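Local coordinates for protein benzoate transport porin BenP (Acinetobacter baumannii AB307-0294, PDB 5DL8) that forms an OprD-family beta-barrel porin in the bacterial outer membrane and probably lets small substrates such as benzoate diffuse through it, at residues L67-D71 against K72-I76; V142-R146 against Q147-S151; G220-E223 against D224-N227; P294-D297 against G298-E302. All coordinates share one frame; numbering follows the deposited sequence. Where two conformers were deposited one is given.

Contact 1: L67-D71 against K72-I76; sequences LVIAD and KPITI
A beta hairpin closed by a type I' turn joins Leu67, Val68 and Ile69 to Lys72, Pro73 and Ile74, and it illustrates how two-residue turns reverse a strand. Ala70 and Asp71 fill the corner positions with positive phi values, the left-handed backbone that this turn requires. Ile69 and Lys72 flank them as a hydrogen-bonded antiparallel pair. Ile69 N gives a bond to Lys72 O at 3.0 Å. The return bond, from Lys72 N to Ile69 O, is longer at 3.2 Å; Tyr123 OH also bonds to Ile69 O. Next comes the non-hydrogen-bonded pair of Val68 and Pro73, a place where the missing N-H of the proline costs this ladder nothing. On that face Val68 CG2 lies 4.3 Å from Pro73 CB. Leu67 O then accepts from Ile74 N at 2.8 Å, while Pro73 CA brings a C-H to within 3.4 Å of the same oxygen. Further on, strand 72-87 runs into the barrel wall between strands 47-65 and 107-123, so the hairpin tip is a projection of that wall. Its side chains gather on the surface. With CG1 of Ile74 beside its own backbone N (chi1 -85°), the end of the chain swings back to the first strand. There the methyl CD1 of Ile74 meets Leu67 CD2 alongside at 4.0 Å and Ile69 CD1, coming across it, at 3.7 Å.

Contact 2: V142-R146 against Q147-S151; sequences VDASR and QLLTS
A single water gripped by three backbone groups ties Asp143 to Leu148: it donates to Asp143 O at 2.8 Å and to Leu148 O at 2.7 Å, and accepts from Arg146 N. The two arms form no direct hydrogen bond, and the water bridges them through their backbone groups. Asp143 OD1 also accepts two bonds. Ser145 OG reaches its syn lone pair at 2.7 Å, and Ser145 N comes from the anti side at 3.0 Å, tilted 31° from the carboxylate plane, closing an Asx turn. That grip is possible because Asp143 CG lies anti to the backbone N (chi1 -170°), next to its own carbonyl carbon and the residues that follow. Ser145 OG in turn receives Arg146 NH1. The bend belongs to the loop between strands 132-133 and 151-153, which folds into the barrel and is probably the counterpart of the constriction loop L3 of OprD relatives. Arg146 NH2 lies close to Arg178 and Arg398, consistent with the row of basic side chains along the channel in this family; Arg178 also salt-bridges Asp143 OD2. Gln147 NE2 reaches Ser51 OG on the barrel wall. On the apolar side, Leu149 CD1 packs 3.9 Å from Ala144 CB. Thr150 OG1 lies 3.6 Å from Asp143 CB, and Leu149 CA directs a C-H at Asp143 O, 3.5 Å away.

Contact 3: G220-E223 against D224-N227; sequences GNLE and DLYN
Leu222 and Tyr226 meet as a hydrogen-bonded antiparallel pair, with the leucine methyl CD2 over one face of the tyrosine ring. CD2 is 4.1 Å from the ring centroid and 25° off the normal, a CH-pi contact displaced toward the rim. Tyr226 CG takes the crowded position between backbone N and carbonyl carbon (chi1 62°), and from there the ring runs alongside Leu222. Leu225 crosses the leucine obliquely, its CD1 4.0 Å from Leu222 CG. The backbone beneath is a classic beta bulge: Leu225 and Tyr226 together face Leu222. Leu222 O accepts from Leu225 N at 3.2 Å and, weakly, from Tyr226 N, while Leu222 N gives a bond of 2.9 Å to Tyr226 O. One step along the strands of this hairpin, in the non-hydrogen-bonded pair, Asn221 ND2 donates to Asn227 OD1 at 2.7 Å. The donor's amide plane contains the bond, although the two amides are turned 52° apart. Second-shell groups hold this pair in place: Asn201 ND2 bonds to Asn221 OD1, and Asn227 ND2 bonds to Asp256 OD1. Nearer the turn, Glu223 OE2 is salt-bridged to Arg171. With oxygen and nitrogen of both asparagine amides engaged, neither amide could flip without losing bonds, and this polar relay links the hairpin to the neighbouring strand 200-210 and to the loop at Asp256.

Contact 4: P294-D297 against G298-E302; sequences PLPD and GFLPE
Leu295 and Leu300 each place CG beside the backbone N, with chi1 of -76° and -50°, and these torsions turn both side chains into the bend between the two arms. Leu295 thereby lays its CD2 branch 3.6 Å from Leu300 O. The same methyl reaches Glu302 CB at 3.9 Å, the two side chains meeting at a slant. Leu300 fills the other half of the bend: its CG rests 3.6 Å from Asp297 O, and CD1 lies 4.0 Å from Pro296 CG, the leucine running roughly at right angles to the proline. At the apex the backbone of Gly298 and Phe299 passes through positive phi values, and glycine, having no CB, suits the first of these positions. The bend lies in the long loop between strands 278-288 and 319-328, probably the counterpart of L7, which narrows the channel of OprD relatives together with L3. Polar ends find partners outside the two arms. Asp297 OD2 is hydrogen-bonded to Ser187 OG and Thr189 OG1, and Glu302 OE2 to Val139 N, all distant along the chain; the bond of Glu302 OE1 to Tyr304 N is local. Between the arms themselves the chemistry is thus of carbon against carbon and carbon against carbonyl oxygen, without a mutual hydrogen bond. The bend is probably shaped by its positive-phi apex and by the packing of Leu295, Pro296 and Leu300, while Asp297 OD2 and Glu302 OE2 fasten it to neighbouring parts of the protein.

In the fold
Contact 1 is a surface hairpin tip, its centre about 35 Å from that of the chain; contact 3, partly buried, lies at about 19 Å, and contacts 2 and 4, also partly buried, at about 8 and 9 Å on loops folded into the barrel. Contacts 1 and 3 both close hairpins with backbone ladders, plain in contact 1 and bulged in contact 3; one adds an apolar cluster, the other paired amides and a leucine-on-tyrosine contact. Water and an Asx turn shape 142-151, leucines and a proline 294-302. These loops touch, Thr150 CG2 meeting Leu300 CD2 at 3.8 Å. Tyr226 OH packs 3.3 Å from Pro296 CD; contact 1 stands apart.

Contact 1: L67-D71 against K72-I76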
# COMPACT_ATOMS: atom_id res chain seq x y z
N LEU A 67 -11.90 22.44 -28.33
CA LEU A 67 -11.54 23.68 -27.51
C LEU A 67 -10.08 23.84 -27.14
O LEU A 67 -9.55 23.04 -26.34
CB LEU A 67 -12.25 23.69 -26.17
CG LEU A 67 -13.57 24.44 -26.00
CD1 LEU A 67 -14.67 23.45 -25.61
CD2 LEU A 67 -13.38 25.57 -24.96
N VAL A 68 -9.44 24.86 -27.70
CA VAL A 68 -8.08 25.19 -27.41
C VAL A 68 -8.11 26.57 -26.70
O VAL A 68 -8.75 27.50 -27.21
CB VAL A 68 -7.20 25.18 -28.71
CG1 VAL A 68 -5.79 25.74 -28.44
CG2 VAL A 68 -7.16 23.80 -29.37
N ILE A 69 -7.45 26.69 -25.56
CA ILE A 69 -7.42 27.90 -24.72
C ILE A 69 -5.97 28.21 -24.43
O ILE A 69 -5.25 27.38 -23.87
CB ILE A 69 -8.22 27.69 -23.40
CG1 ILE A 69 -9.66 27.31 -23.72
CG2 ILE A 69 -8.25 28.92 -22.51
CD1 ILE A 69 -10.48 27.04 -22.48
N ALA A 70 -5.53 29.38 -24.87
CA ALA A 70 -4.12 29.80 -24.85
C ALA A 70 -3.17 28.72 -25.38
O ALA A 70 -2.26 28.32 -24.65
CB ALA A 70 -3.73 30.22 -23.45
N ASP A 71 -3.41 28.22 -26.61
CA ASP A 71 -2.56 27.19 -27.29
C ASP A 71 -2.57 25.77 -26.70
O ASP A 71 -1.87 24.90 -27.24
CB ASP A 71 -1.08 27.66 -27.48
CG ASP A 71 -0.96 28.82 -28.44
OD1 ASP A 71 -1.80 28.99 -29.33
OD2 ASP A 71 0.02 29.58 -28.36
N LYS A 72 -3.38 25.51 -25.67
CA LYS A 72 -3.55 24.17 -25.07
C LYS A 72 -4.97 23.60 -25.21
O LYS A 72 -5.95 24.26 -24.81
CB LYS A 72 -3.27 24.17 -23.53
CG LYS A 72 -2.14 25.03 -23.07
CD LYS A 72 -0.85 24.33 -23.45
CE LYS A 72 0.33 25.27 -23.20
NZ LYS A 72 1.54 24.45 -23.46
N PRO A 73 -5.08 22.34 -25.69
CA PRO A 73 -6.42 21.78 -25.78
C PRO A 73 -7.03 21.38 -24.45
O PRO A 73 -6.32 20.98 -23.50
CB PRO A 73 -6.21 20.55 -26.69
CG PRO A 73 -4.75 20.23 -26.63
CD PRO A 73 -4.09 21.55 -26.44
N ILE A 74 -8.34 21.51 -24.34
CA ILE A 74 -9.08 20.77 -23.31
C ILE A 74 -9.14 19.34 -23.78
O ILE A 74 -9.33 19.10 -24.99
CB ILE A 74 -10.50 21.36 -23.03
CG1 ILE A 74 -10.40 22.50 -22.01
CG2 ILE A 74 -11.45 20.30 -22.43
CD1 ILE A 74 -11.52 23.54 -22.11
N THR A 75 -8.97 18.39 -22.86
CA THR A 75 -8.81 16.93 -23.20
C THR A 75 -9.77 16.08 -22.39
O THR A 75 -10.13 16.45 -21.29
CB THR A 75 -7.36 16.38 -23.02
OG1 THR A 75 -6.94 16.55 -21.66
CG2 THR A 75 -6.37 17.11 -23.90
N ILE A 76 -10.25 14.98 -22.99
CA ILE A 76 -11.13 13.99 -22.32
C ILE A 76 -10.54 12.57 -22.43
O ILE A 76 -9.91 12.22 -23.44
CB ILE A 76 -12.59 13.94 -22.86
CG1 ILE A 76 -12.59 13.98 -24.41
CG2 ILE A 76 -13.42 15.07 -22.28
CD1 ILE A 76 -13.70 13.18 -25.07

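Contact 2: V142-R146 against Q147-S151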
# COMPACT_ATOMS: atom_id res chain seq x y z
N VAL A 142 -1.33 2.05 -3.08
CA VAL A 142 -1.37 0.73 -3.80
C VAL A 142 -1.57 -0.42 -2.74
O VAL A 142 -0.64 -0.42 -1.86
CB VAL A 142 0.02 0.50 -4.50
CG1 VAL A 142 0.03 -0.76 -5.41
CG2 VAL A 142 0.46 1.80 -5.21
N ASP A 143 -2.69 -1.28 -2.68
CA ASP A 143 -2.48 -2.53 -1.95
C ASP A 143 -2.62 -3.77 -2.87
O ASP A 143 -3.73 -4.36 -3.03
CB ASP A 143 -3.41 -2.66 -0.76
CG ASP A 143 -3.02 -3.84 0.13
OD1 ASP A 143 -1.99 -4.58 -0.19
OD2 ASP A 143 -3.70 -4.09 1.14
N ALA A 144 -1.46 -4.19 -3.33
CA ALA A 144 -1.31 -5.46 -4.12
C ALA A 144 -0.73 -6.63 -3.33
O ALA A 144 -0.20 -7.54 -3.90
CB ALA A 144 -0.42 -5.15 -5.39
N SER A 145 -0.84 -6.66 -2.03
CA SER A 145 -0.11 -7.65 -1.16
C SER A 145 -0.81 -9.10 -1.14
O SER A 145 -0.22 -10.21 -0.70
CB SER A 145 -0.00 -7.07 0.29
OG SER A 145 -1.32 -6.96 0.90
N ARG A 146 -2.05 -9.13 -1.62
CA ARG A 146 -2.81 -10.38 -1.43
C ARG A 146 -3.35 -10.91 -2.79
O ARG A 146 -2.52 -11.30 -3.61
CB ARG A 146 -3.90 -10.14 -0.37
CG ARG A 146 -3.45 -9.75 1.04
CD ARG A 146 -2.46 -10.72 1.58
NE ARG A 146 -2.37 -10.66 3.04
CZ ARG A 146 -1.79 -9.68 3.78
NH1 ARG A 146 -1.23 -8.57 3.25
NH2 ARG A 146 -1.83 -9.81 5.11
N GLN A 147 -4.67 -10.83 -3.03
CA GLN A 147 -5.22 -11.27 -4.26
C GLN A 147 -5.70 -10.09 -5.09
O GLN A 147 -4.85 -9.44 -5.76
CB GLN A 147 -6.29 -12.36 -4.01
CG GLN A 147 -6.97 -12.95 -5.22
CD GLN A 147 -6.03 -13.30 -6.36
OE1 GLN A 147 -5.60 -12.41 -7.10
NE2 GLN A 147 -5.76 -14.60 -6.56
N LEU A 148 -6.97 -9.74 -5.05
CA LEU A 148 -7.41 -8.50 -5.82
C LEU A 148 -6.88 -7.18 -5.12
O LEU A 148 -6.41 -7.23 -3.95
CB LEU A 148 -8.90 -8.53 -6.11
CG LEU A 148 -9.43 -9.83 -6.78
CD1 LEU A 148 -10.90 -9.67 -7.18
CD2 LEU A 148 -8.54 -10.12 -8.00
N LEU A 149 -6.92 -6.06 -5.84
CA LEU A 149 -6.26 -4.77 -5.46
C LEU A 149 -7.31 -3.72 -4.99
O LEU A 149 -8.45 -3.56 -5.51
CB LEU A 149 -5.60 -4.19 -6.66
CG LEU A 149 -4.21 -4.62 -7.13
CD1 LEU A 149 -3.89 -6.05 -6.92
CD2 LEU A 149 -3.89 -4.20 -8.56
N THR A 150 -6.95 -3.04 -3.92
CA THR A 150 -7.72 -1.91 -3.36
C THR A 150 -7.77 -0.77 -4.39
O THR A 150 -6.79 -0.47 -5.06
CB THR A 150 -7.06 -1.47 -2.03
OG1 THR A 150 -6.95 -2.65 -1.24
CG2 THR A 150 -7.83 -0.35 -1.20
N SER A 151 -8.94 -0.20 -4.57
CA SER A 151 -9.10 1.09 -5.23
C SER A 151 -10.10 1.94 -4.45
O SER A 151 -10.64 1.47 -3.40
CB SER A 151 -9.54 0.84 -6.66
OG SER A 151 -10.86 0.30 -6.73
O HOH W 1 -4.08 -7.10 -2.56

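Contact 3: G220-E223 against D224-N227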
# COMPACT_ATOMS: atom_id res chain seq x y z
N GLY A 220 -4.52 15.07 5.31
CA GLY A 220 -5.77 14.32 5.09
C GLY A 220 -6.80 14.53 6.21
O GLY A 220 -6.50 14.27 7.37
N ASN A 221 -7.99 14.97 5.81
CA ASN A 221 -9.09 15.21 6.78
C ASN A 221 -10.04 14.04 6.56
O ASN A 221 -10.81 13.99 5.58
CB ASN A 221 -9.74 16.63 6.61
CG ASN A 221 -11.12 16.75 7.23
OD1 ASN A 221 -12.01 17.17 6.59
ND2 ASN A 221 -11.29 16.35 8.42
N LEU A 222 -9.93 13.05 7.43
CA LEU A 222 -10.82 11.92 7.33
C LEU A 222 -12.09 12.24 8.15
O LEU A 222 -12.04 12.09 9.30
CB LEU A 222 -10.02 10.61 7.75
CG LEU A 222 -10.66 9.27 7.53
CD1 LEU A 222 -11.16 8.97 6.14
CD2 LEU A 222 -9.70 8.21 8.01
N GLU A 223 -13.13 12.76 7.56
CA GLU A 223 -14.22 13.37 8.35
C GLU A 223 -14.75 12.50 9.48
O GLU A 223 -15.03 11.32 9.23
CB GLU A 223 -15.37 13.82 7.48
CG GLU A 223 -15.03 14.94 6.50
CD GLU A 223 -16.21 15.33 5.62
OE1 GLU A 223 -17.36 14.95 5.93
OE2 GLU A 223 -16.00 15.97 4.58
N ASP A 224 -14.83 13.04 10.71
CA ASP A 224 -15.45 12.40 11.96
C ASP A 224 -14.58 11.30 12.55
O ASP A 224 -14.94 10.68 13.53
CB ASP A 224 -16.85 11.76 11.71
CG ASP A 224 -17.72 12.51 10.63
OD1 ASP A 224 -18.08 13.63 11.04
OD2 ASP A 224 -18.03 11.95 9.43
N LEU A 225 -13.44 11.00 11.91
CA LEU A 225 -12.47 10.03 12.47
C LEU A 225 -11.18 10.77 12.99
O LEU A 225 -10.98 10.91 14.20
CB LEU A 225 -12.19 8.90 11.45
CG LEU A 225 -13.44 8.29 10.76
CD1 LEU A 225 -13.09 7.13 9.81
CD2 LEU A 225 -14.33 7.75 11.85
N TYR A 226 -10.33 11.27 12.09
CA TYR A 226 -9.05 11.88 12.47
C TYR A 226 -8.45 12.67 11.29
O TYR A 226 -8.79 12.49 10.09
CB TYR A 226 -8.08 10.84 13.07
CG TYR A 226 -7.65 9.68 12.12
CD1 TYR A 226 -6.55 9.80 11.27
CD2 TYR A 226 -8.29 8.42 12.16
CE1 TYR A 226 -6.17 8.74 10.38
CE2 TYR A 226 -7.93 7.38 11.35
CZ TYR A 226 -6.90 7.53 10.45
OH TYR A 226 -6.53 6.46 9.67
N ASN A 227 -7.58 13.56 11.67
CA ASN A 227 -6.80 14.40 10.74
C ASN A 227 -5.35 14.04 10.76
O ASN A 227 -4.79 13.76 11.80
CB ASN A 227 -7.02 15.86 11.14
CG ASN A 227 -8.49 16.26 10.95
OD1 ASN A 227 -9.17 15.80 10.02
ND2 ASN A 227 -9.02 17.03 11.89

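Contact 4: P294-D297 against G298-E302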
# COMPACT_ATOMS: atom_id res chain seq x y z
N PRO A 294 -2.98 5.18 14.32
CA PRO A 294 -4.20 4.60 13.69
C PRO A 294 -4.09 4.26 12.23
O PRO A 294 -3.50 4.96 11.44
CB PRO A 294 -5.21 5.77 13.83
CG PRO A 294 -4.36 6.98 13.68
CD PRO A 294 -3.03 6.67 14.31
N LEU A 295 -4.77 3.23 11.84
CA LEU A 295 -5.00 2.81 10.44
C LEU A 295 -6.53 2.68 10.27
O LEU A 295 -7.19 2.28 11.18
CB LEU A 295 -4.32 1.43 10.24
CG LEU A 295 -2.85 1.78 10.15
CD1 LEU A 295 -1.92 1.24 11.26
CD2 LEU A 295 -2.32 1.85 8.73
N PRO A 296 -7.08 3.05 9.11
CA PRO A 296 -8.41 2.81 8.80
C PRO A 296 -8.75 1.30 8.72
O PRO A 296 -7.87 0.48 8.57
CB PRO A 296 -8.63 3.54 7.49
CG PRO A 296 -7.27 4.07 7.01
CD PRO A 296 -6.25 3.66 8.02
N ASP A 297 -10.04 0.97 8.90
CA ASP A 297 -10.54 -0.42 8.78
C ASP A 297 -10.32 -0.86 7.33
O ASP A 297 -10.07 -0.05 6.45
CB ASP A 297 -12.05 -0.56 9.08
CG ASP A 297 -12.46 -0.16 10.46
OD1 ASP A 297 -11.69 -0.31 11.37
OD2 ASP A 297 -13.62 0.25 10.70
N GLY A 298 -10.27 -2.13 7.11
CA GLY A 298 -10.22 -2.69 5.73
C GLY A 298 -8.81 -2.89 5.19
O GLY A 298 -8.60 -3.02 3.93
N PHE A 299 -7.85 -2.89 6.15
CA PHE A 299 -6.45 -3.37 5.93
C PHE A 299 -5.69 -2.42 5.02
O PHE A 299 -4.73 -2.84 4.30
CB PHE A 299 -6.41 -4.88 5.40
CG PHE A 299 -7.32 -5.83 6.18
CD1 PHE A 299 -7.03 -6.16 7.51
CD2 PHE A 299 -8.54 -6.26 5.63
CE1 PHE A 299 -7.94 -6.92 8.27
CE2 PHE A 299 -9.44 -7.02 6.37
CZ PHE A 299 -9.13 -7.35 7.68
N LEU A 300 -6.10 -1.14 5.04
CA LEU A 300 -5.43 -0.13 4.18
C LEU A 300 -4.03 0.08 4.69
O LEU A 300 -3.85 0.47 5.81
CB LEU A 300 -6.26 1.16 4.14
CG LEU A 300 -7.78 0.99 3.82
CD1 LEU A 300 -8.48 2.33 3.56
CD2 LEU A 300 -7.89 0.06 2.62
N PRO A 301 -3.00 -0.29 3.90
CA PRO A 301 -1.62 -0.20 4.52
C PRO A 301 -1.12 1.24 4.44
O PRO A 301 -1.57 1.99 3.58
CB PRO A 301 -0.74 -1.09 3.59
CG PRO A 301 -1.39 -0.85 2.24
CD PRO A 301 -2.91 -0.83 2.52
N GLU A 302 -0.17 1.60 5.32
CA GLU A 302 0.47 2.94 5.29
C GLU A 302 1.84 2.67 4.73
O GLU A 302 2.87 2.45 5.46
CB GLU A 302 0.51 3.63 6.66
CG GLU A 302 1.12 5.02 6.61
CD GLU A 302 0.56 5.78 5.39
OE1 GLU A 302 1.23 5.71 4.27
OE2 GLU A 302 -0.56 6.37 5.53